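Local atomic coordinates of possible periplasmic protein (Campylobacter jejuni, PDB entry 3RGC), a protein that is a SurA-like periplasmic chaperone that probably also has peptidyl-prolyl cis-trans isomerase activity. Residues V52-L57 and Q88-F93; F114-A119 and Q216-V221. All blocks are in the same frame, centred on the assembly; numbering follows the deposited sequence.

Contact 1 of 2, residues V52-L57 and Q88-F93; sequences VNDLEL and QFRTNF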
# COMPACT_ATOMS: atom_id res chain seq x y z
N VAL B 52 -32.92 8.82 9.62
CA VAL B 52 -32.39 8.70 8.27
C VAL B 52 -33.47 8.95 7.17
O VAL B 52 -34.46 8.23 7.10
CB VAL B 52 -31.81 7.30 8.07
CG1 VAL B 52 -31.29 7.13 6.66
CG2 VAL B 52 -30.75 7.00 9.13
N ASN B 53 -33.24 9.96 6.34
CA ASN B 53 -34.05 10.28 5.15
C ASN B 53 -33.95 9.22 4.09
O ASN B 53 -32.99 8.46 4.04
CB ASN B 53 -33.44 11.50 4.42
CG ASN B 53 -33.76 12.76 5.08
OD1 ASN B 53 -32.88 13.50 5.45
ND2 ASN B 53 -35.05 13.04 5.23
N ASP B 54 -34.88 9.28 3.15
CA ASP B 54 -34.73 8.56 1.91
C ASP B 54 -33.55 9.08 1.10
O ASP B 54 -32.82 8.30 0.51
CB ASP B 54 -36.02 8.60 1.11
CG ASP B 54 -37.10 7.75 1.75
OD1 ASP B 54 -37.31 6.61 1.28
OD2 ASP B 54 -37.72 8.21 2.74
N LEU B 55 -33.35 10.40 1.09
CA LEU B 55 -32.21 10.97 0.37
C LEU B 55 -30.86 10.63 1.00
O LEU B 55 -29.92 10.33 0.28
CB LEU B 55 -32.33 12.49 0.20
CG LEU B 55 -33.59 13.00 -0.50
CD1 LEU B 55 -33.47 14.50 -0.74
CD2 LEU B 55 -33.84 12.27 -1.81
N GLU B 56 -30.76 10.68 2.32
CA GLU B 56 -29.58 10.16 2.99
C GLU B 56 -29.39 8.70 2.65
O GLU B 56 -28.29 8.27 2.38
CB GLU B 56 -29.74 10.24 4.50
CG GLU B 56 -29.72 11.63 5.07
CD GLU B 56 -29.88 11.58 6.56
OE1 GLU B 56 -31.02 11.36 7.01
OE2 GLU B 56 -28.86 11.72 7.27
N LEU B 57 -30.48 7.93 2.69
CA LEU B 57 -30.41 6.50 2.42
C LEU B 57 -29.92 6.26 1.00
O LEU B 57 -29.02 5.45 0.78
CB LEU B 57 -31.76 5.81 2.64
CG LEU B 57 -31.83 4.33 2.27
CD1 LEU B 57 -30.99 3.50 3.20
CD2 LEU B 57 -33.24 3.84 2.31
N GLN B 88 -35.95 -4.98 0.30
CA GLN B 88 -35.54 -5.54 1.58
C GLN B 88 -34.18 -4.97 1.91
O GLN B 88 -33.96 -4.46 3.01
CB GLN B 88 -35.47 -7.07 1.52
CG GLN B 88 -35.33 -7.74 2.89
CD GLN B 88 -36.43 -7.30 3.87
OE1 GLN B 88 -37.61 -7.31 3.53
NE2 GLN B 88 -36.03 -6.91 5.08
N PHE B 89 -33.28 -5.06 0.94
CA PHE B 89 -31.94 -4.50 1.06
C PHE B 89 -31.98 -3.07 1.59
O PHE B 89 -31.29 -2.76 2.57
CB PHE B 89 -31.23 -4.53 -0.29
CG PHE B 89 -29.96 -3.73 -0.32
CD1 PHE B 89 -28.77 -4.28 0.12
CD2 PHE B 89 -29.96 -2.43 -0.80
CE1 PHE B 89 -27.59 -3.54 0.10
CE2 PHE B 89 -28.78 -1.69 -0.83
CZ PHE B 89 -27.60 -2.25 -0.38
N ARG B 90 -32.77 -2.21 0.96
CA ARG B 90 -32.89 -0.82 1.40
C ARG B 90 -33.34 -0.76 2.84
O ARG B 90 -32.86 0.07 3.61
CB ARG B 90 -33.91 -0.04 0.56
CG ARG B 90 -33.46 0.33 -0.85
CD ARG B 90 -34.49 1.22 -1.56
NE ARG B 90 -34.21 2.66 -1.44
CZ ARG B 90 -34.95 3.51 -0.73
NH1 ARG B 90 -36.02 3.07 -0.07
NH2 ARG B 90 -34.62 4.80 -0.68
N THR B 91 -34.28 -1.61 3.21
CA THR B 91 -34.80 -1.58 4.57
C THR B 91 -33.70 -1.94 5.56
O THR B 91 -33.51 -1.25 6.56
CB THR B 91 -35.99 -2.54 4.74
OG1 THR B 91 -37.07 -2.11 3.91
CG2 THR B 91 -36.45 -2.57 6.19
N ASN B 92 -32.95 -3.00 5.27
CA ASN B 92 -31.88 -3.41 6.16
C ASN B 92 -30.72 -2.42 6.17
O ASN B 92 -30.07 -2.22 7.19
CB ASN B 92 -31.37 -4.80 5.83
CG ASN B 92 -32.44 -5.86 6.02
OD1 ASN B 92 -33.36 -5.70 6.84
ND2 ASN B 92 -32.34 -6.95 5.26
N PHE B 93 -30.47 -1.80 5.02
CA PHE B 93 -29.35 -0.88 4.89
C PHE B 93 -29.68 0.33 5.75
O PHE B 93 -28.84 0.82 6.51
CB PHE B 93 -29.16 -0.50 3.43
CG PHE B 93 -27.92 0.30 3.15
CD1 PHE B 93 -26.74 -0.33 2.82
CD2 PHE B 93 -27.95 1.68 3.18
CE1 PHE B 93 -25.59 0.40 2.54
CE2 PHE B 93 -26.81 2.42 2.90
CZ PHE B 93 -25.63 1.77 2.58
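Leu57, in the first turn of helix 54-67, reaches between Arg90 and Phe93 of helix 86-107, one turn apart on the facing helix. The contact belongs to the helical SurA N-terminal region, and helix-to-helix packing of this kind builds that chaperone module.

The apolar part rests on the two methyl branches of Leu57. Its CG lies anti to the backbone N (chi1 175°), which carries both methyls out to the neighbouring helix. CD1 meets the Phe93 ring at its edge, close to the ring plane, 3.5 Å from CD2 of Phe93. Phe93 also touches Ala60 and Ile61, continuing the apolar layer, while Leu57 also touches Leu97. A branched leucine suits this buried place because one side chain can serve two neighbours.

CD2, the other branch, sits over one face of the Arg90 guanidinium, 3.4 Å from NH2 of Arg90 and offset toward the rim of the group. The arginine chain bends at chi3 (95°) and offers a flat face to the methyl while NH2 points toward Asp54 at the edge.

Charge pairing completes the contact. Asp54 OD1 lies near the guanidinium plane, 3.8 Å from NH2 of Arg90, a long salt bridge with carboxylate and guanidinium planes only 18° apart. The stronger polar partner of Arg90 is Asp58 OD1, so two acids from the start of helix 54-67 share NH2 of Arg90, Asp54 as the more distant one. Glu56 pairs with Lys101 of helix 86-107 through OE2. Its other oxygen takes part in the backbone half of a capping box, the half in which the third residue of a helix accepts from the N-cap: Asn53 N donates to Glu56 OE1 at 2.7 Å.

Contact 2 of 2, residues F114-A119 and Q216-V221; sequences FSDDGA and QVKNEV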
# COMPACT_ATOMS: atom_id res chain seq x y z
N PHE B 114 -5.77 12.81 23.24
CA PHE B 114 -4.91 12.70 22.06
C PHE B 114 -3.45 12.97 22.42
O PHE B 114 -2.65 13.28 21.55
CB PHE B 114 -5.32 13.70 20.97
CG PHE B 114 -6.70 13.47 20.39
CD1 PHE B 114 -6.88 12.62 19.32
CD2 PHE B 114 -7.80 14.14 20.91
CE1 PHE B 114 -8.14 12.41 18.79
CE2 PHE B 114 -9.07 13.95 20.38
CZ PHE B 114 -9.23 13.08 19.31
N SER B 115 -3.11 12.86 23.71
CA SER B 115 -1.80 13.29 24.20
C SER B 115 -0.72 12.25 23.98
O SER B 115 -0.98 11.05 24.05
CB SER B 115 -1.86 13.69 25.68
OG SER B 115 -2.03 12.56 26.53
N ASP B 116 0.49 12.71 23.72
CA ASP B 116 1.59 11.80 23.42
C ASP B 116 1.83 10.88 24.60
O ASP B 116 2.00 9.67 24.42
CB ASP B 116 2.86 12.56 23.06
CG ASP B 116 3.82 11.71 22.25
OD1 ASP B 116 3.37 10.72 21.65
OD2 ASP B 116 5.03 12.04 22.22
N ASP B 117 1.84 11.43 25.80
CA ASP B 117 2.05 10.59 26.96
C ASP B 117 0.88 9.63 27.18
O ASP B 117 1.10 8.49 27.56
CB ASP B 117 2.45 11.37 28.22
CG ASP B 117 1.53 12.53 28.52
OD1 ASP B 117 1.10 13.24 27.58
OD2 ASP B 117 1.26 12.73 29.72
N GLY B 118 -0.34 10.07 26.88
CA GLY B 118 -1.49 9.19 26.93
C GLY B 118 -1.29 7.97 26.05
O GLY B 118 -1.50 6.83 26.48
N ALA B 119 -0.86 8.20 24.82
CA ALA B 119 -0.59 7.12 23.88
C ALA B 119 0.55 6.23 24.35
O ALA B 119 0.39 5.00 24.41
CB ALA B 119 -0.30 7.67 22.50
N GLN B 216 8.56 4.14 16.43
CA GLN B 216 8.51 3.47 15.14
C GLN B 216 7.11 2.93 14.93
O GLN B 216 6.86 2.14 14.02
CB GLN B 216 9.51 2.31 15.10
N VAL B 217 6.19 3.38 15.77
CA VAL B 217 4.84 2.84 15.77
C VAL B 217 3.90 3.91 16.34
O VAL B 217 2.71 3.67 16.59
CB VAL B 217 4.80 1.54 16.60
CG1 VAL B 217 4.85 1.86 18.09
CG2 VAL B 217 3.57 0.71 16.25
N LYS B 218 4.45 5.10 16.52
CA LYS B 218 3.76 6.23 17.12
C LYS B 218 2.38 6.44 16.51
O LYS B 218 1.40 6.73 17.21
CB LYS B 218 4.62 7.48 16.91
CG LYS B 218 4.44 8.58 17.95
CD LYS B 218 5.64 9.51 17.94
CE LYS B 218 5.52 10.60 18.98
NZ LYS B 218 6.74 11.45 19.01
N ASN B 219 2.31 6.29 15.20
CA ASN B 219 1.08 6.61 14.49
C ASN B 219 0.02 5.54 14.66
O ASN B 219 -1.18 5.81 14.58
CB ASN B 219 1.38 6.83 13.01
CG ASN B 219 0.34 7.68 12.34
OD1 ASN B 219 -0.15 8.65 12.92
ND2 ASN B 219 -0.03 7.31 11.12
N GLU B 220 0.45 4.31 14.87
CA GLU B 220 -0.47 3.19 14.98
C GLU B 220 -1.10 3.14 16.37
O GLU B 220 -2.30 2.88 16.52
CB GLU B 220 0.25 1.87 14.67
CG GLU B 220 0.68 1.71 13.20
CD GLU B 220 1.74 2.72 12.76
OE1 GLU B 220 2.57 3.13 13.59
OE2 GLU B 220 1.73 3.10 11.57
N VAL B 221 -0.28 3.39 17.38
CA VAL B 221 -0.74 3.40 18.76
C VAL B 221 -1.79 4.48 18.96
O VAL B 221 -2.80 4.26 19.64
CB VAL B 221 0.41 3.61 19.78
CG1 VAL B 221 1.55 2.63 19.49
CG2 VAL B 221 0.91 5.03 19.73
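Ala119 and Val221 bring the first turns of helices 116-125 and 218-244 within 6.3 Å of each other, measured between their CA atoms, a close approach that their small side chains permit. Both direct CB at the opposing helix, and CB of Ala119 rests 4.0 Å from CG2 of Val221, a small, buried apolar touch.

Nearer the surface, Asp116 and Lys218 form a long salt bridge, with OD2 of Asp116 3.7 Å from NZ of Lys218. The lysine chain runs extended beyond CG and crosses the aspartate at about a right angle, and CE lies 3.4 Å from OD1 of Asp116, closer than the nitrogen to the carboxylate. A long, flexible lysine suits such a loose pairing where both residues are exposed.

Helix 116-125 starts with a serine N-cap: Ser115 OG accepts from Gly118 N at 3.0 Å and also bonds to Asp113 OD1. Gly118 has no side chain to crowd that hydroxyl.

Tyr214, in the loop before helix 218-244, touches Ala119 and Val221 and makes a weak hydrogen bond to Asp116 OD1. Phe123 of helix 116-125 and Phe130, between that helix and strand 135-143, extend the apolar side against Val217 and Val221. The contact thus packs the helix leading into the sheet of the FKBP-clan domain against the helix leaving it, where their N-termini meet.

In the fold
The two contacts come in series along the chain: contact 1 closes within helix 86-107 before contact 2 opens at helix 116-125, the next helix. They lie on opposite sides of the chain's centre, with centres 38 Å apart and nearest atoms about 23 Å apart, and share no helix. Contact 1 is internal to the SurA N-terminal region. Contact 2 joins the helices that precede and follow the four-stranded antiparallel sheet, which belongs to the domain of the FKBP clan; this is consistent with the isomerase activity inferred for the family. Helix 218-244 then leads back to strand 247-249, which pairs with strand 3-7, so the chaperone region draws on both chain ends.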